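Local coordinates for alpha-fucosidase (PDB 2EAB), which probably hydrolyses terminal alpha-1,2-L-fucosidic linkages of glycans, releasing L-fucose, as a glycoside hydrolase family 95 enzyme, represented here by its catalytic fragment, at residues T152-R157 with V169-H173. Sequence-based numbering, arbitrary orientation.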
loop_
_atom_site.group_PDB
_atom_site.type_symbol
_atom_site.label_atom_id
_atom_site.label_comp_id
_atom_site.label_asym_id
_atom_site.label_seq_id
_atom_site.Cartn_x
_atom_site.Cartn_y
_atom_site.Cartn_z
ATOM N N THR A 152 -12.896 -2.877 38.418
ATOM C CA THR A 152 -14.238 -3.409 38.171
ATOM C C THR A 152 -15.164 -2.356 37.574
ATOM O O THR A 152 -15.333 -1.267 38.128
ATOM C CB THR A 152 -14.860 -3.999 39.458
ATOM O OG1 THR A 152 -13.936 -4.913 40.058
ATOM C CG2 THR A 152 -16.161 -4.740 39.144
ATOM N N VAL A 153 -15.748 -2.694 36.426
ATOM C CA VAL A 153 -16.653 -1.797 35.716
ATOM C C VAL A 153 -17.858 -2.539 35.139
ATOM O O VAL A 153 -17.875 -3.770 35.071
ATOM C CB VAL A 153 -15.939 -1.026 34.562
ATOM C CG1 VAL A 153 -14.897 -0.057 35.109
ATOM C CG2 VAL A 153 -15.319 -1.990 33.549
ATOM N N THR A 154 -18.866 -1.770 34.743
ATOM C CA THR A 154 -19.979 -2.274 33.947
ATOM C C THR A 154 -20.181 -1.345 32.754
ATOM O O THR A 154 -19.577 -0.269 32.689
ATOM C CB THR A 154 -21.295 -2.356 34.756
ATOM O OG1 THR A 154 -21.612 -1.065 35.288
ATOM C CG2 THR A 154 -21.190 -3.377 35.887
ATOM N N GLU A 155 -21.027 -1.769 31.816
ATOM C CA GLU A 155 -21.371 -0.979 30.628
ATOM C C GLU A 155 -20.139 -0.548 29.826
ATOM O O GLU A 155 -20.112 0.539 29.236
ATOM C CB GLU A 155 -22.245 0.223 31.008
ATOM C CG GLU A 155 -23.596 -0.191 31.587
ATOM C CD GLU A 155 -24.361 0.942 32.245
ATOM O OE1 GLU A 155 -24.135 2.121 31.901
ATOM O OE2 GLU A 155 -25.207 0.646 33.114
ATOM N N TYR A 156 -19.126 -1.411 29.817
ATOM C CA TYR A 156 -17.899 -1.135 29.081
ATOM C C TYR A 156 -18.073 -1.358 27.590
ATOM O O TYR A 156 -18.574 -2.395 27.167
ATOM C CB TYR A 156 -16.724 -1.984 29.582
ATOM C CG TYR A 156 -15.443 -1.638 28.856
ATOM C CD1 TYR A 156 -14.498 -0.797 29.434
ATOM C CD2 TYR A 156 -15.195 -2.118 27.568
ATOM C CE1 TYR A 156 -13.332 -0.458 28.753
ATOM C CE2 TYR A 156 -14.041 -1.779 26.881
ATOM C CZ TYR A 156 -13.116 -0.954 27.475
ATOM O OH TYR A 156 -11.975 -0.639 26.769
ATOM N N ARG A 157 -17.638 -0.378 26.803
ATOM C CA ARG A 157 -17.463 -0.574 25.373
ATOM C C ARG A 157 -16.293 0.262 24.866
ATOM O O ARG A 157 -16.104 1.398 25.291
ATOM C CB ARG A 157 -18.741 -0.225 24.603
ATOM C CG ARG A 157 -18.734 -0.714 23.157
ATOM C CD ARG A 157 -19.946 -0.229 22.377
ATOM N NE ARG A 157 -19.955 1.223 22.215
ATOM C CZ ARG A 157 -20.868 2.037 22.739
ATOM N NH1 ARG A 157 -21.871 1.552 23.462
ATOM N NH2 ARG A 157 -20.784 3.343 22.531
ATOM N N VAL A 169 -14.173 5.198 23.991
ATOM C CA VAL A 169 -14.190 4.301 25.151
ATOM C C VAL A 169 -15.239 4.811 26.132
ATOM O O VAL A 169 -15.360 6.016 26.347
ATOM C CB VAL A 169 -12.813 4.219 25.880
ATOM C CG1 VAL A 169 -12.856 3.197 27.018
ATOM C CG2 VAL A 169 -11.674 3.884 24.913
ATOM N N THR A 170 -16.008 3.887 26.700
ATOM C CA THR A 170 -16.965 4.221 27.752
ATOM C C THR A 170 -17.068 3.084 28.762
ATOM O O THR A 170 -16.929 1.917 28.410
ATOM C CB THR A 170 -18.362 4.603 27.180
ATOM O OG1 THR A 170 -19.202 5.071 28.242
ATOM C CG2 THR A 170 -19.038 3.420 26.478
ATOM N N PHE A 171 -17.291 3.444 30.024
ATOM C CA PHE A 171 -17.543 2.470 31.082
ATOM C C PHE A 171 -18.104 3.163 32.310
ATOM O O PHE A 171 -17.954 4.373 32.469
ATOM C CB PHE A 171 -16.275 1.682 31.446
ATOM C CG PHE A 171 -15.115 2.543 31.864
ATOM C CD1 PHE A 171 -14.993 2.985 33.182
ATOM C CD2 PHE A 171 -14.136 2.905 30.942
ATOM C CE1 PHE A 171 -13.924 3.778 33.573
ATOM C CE2 PHE A 171 -13.057 3.699 31.325
ATOM C CZ PHE A 171 -12.951 4.137 32.645
ATOM N N LYS A 172 -18.750 2.380 33.169
ATOM C CA LYS A 172 -19.248 2.867 34.446
ATOM C C LYS A 172 -18.412 2.268 35.573
ATOM O O LYS A 172 -18.309 1.050 35.699
ATOM C CB LYS A 172 -20.730 2.518 34.623
ATOM C CG LYS A 172 -21.336 3.029 35.932
ATOM C CD LYS A 172 -22.840 2.810 36.004
ATOM C CE LYS A 172 -23.601 3.940 35.336
ATOM N NZ LYS A 172 -25.055 3.894 35.654
ATOM N N HIS A 173 -17.813 3.140 36.378
ATOM C CA HIS A 173 -16.989 2.729 37.508
ATOM C C HIS A 173 -17.495 3.407 38.773
ATOM O O HIS A 173 -17.555 4.637 38.841
ATOM C CB HIS A 173 -15.519 3.088 37.256
ATOM C CG HIS A 173 -14.611 2.776 38.405
ATOM N ND1 HIS A 173 -14.324 3.691 39.395
ATOM C CD2 HIS A 173 -13.929 1.650 38.723
ATOM C CE1 HIS A 173 -13.501 3.143 40.271
ATOM N NE2 HIS A 173 -13.246 1.906 39.887
HETATM O O HOH W 1 -20.185 -0.377 37.520
HETATM O O HOH W 2 -20.535 3.202 29.709
HETATM O O HOH W 3 -26.121 3.551 33.072
#
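Antiparallel strands can absorb an extra residue without losing their pairing, and Lys172 and Thr170 illustrate how. Each sits in a hydrogen-bonded pair: Lys172 N donates to Thr154 O (2.8 Å) and Thr154 N to Lys172 O (3.0 Å), while Arg157 N reaches Thr170 O and Thr170 N reaches Arg157 O, both at 2.9 Å. Glu155 and Tyr156 lie between the two pairs in 152-157, but only Phe171 in 169-173. Glu155, where the chain turns a corner, takes up the surplus with positive phi (55°). On the face carrying Thr154, Arg157, Thr170 and Lys172, Thr170 CG2 lies over one face of the Arg157 guanidinium. Water links Lys172 NZ to Glu155 OE1, the opposite charges being too far apart for a salt bridge. Away from that face, Phe171 CD1 meets Val153 CG1 at 3.6 Å and Phe171 also packs on Val67 and Phe148, while Tyr156 OH is hydrogen-bonded to Gly65 O. The result is a beta bulge in the hairpin of strands 156-161 and 166-173, within the large antiparallel sheet of the N-terminal beta-sandwich domain.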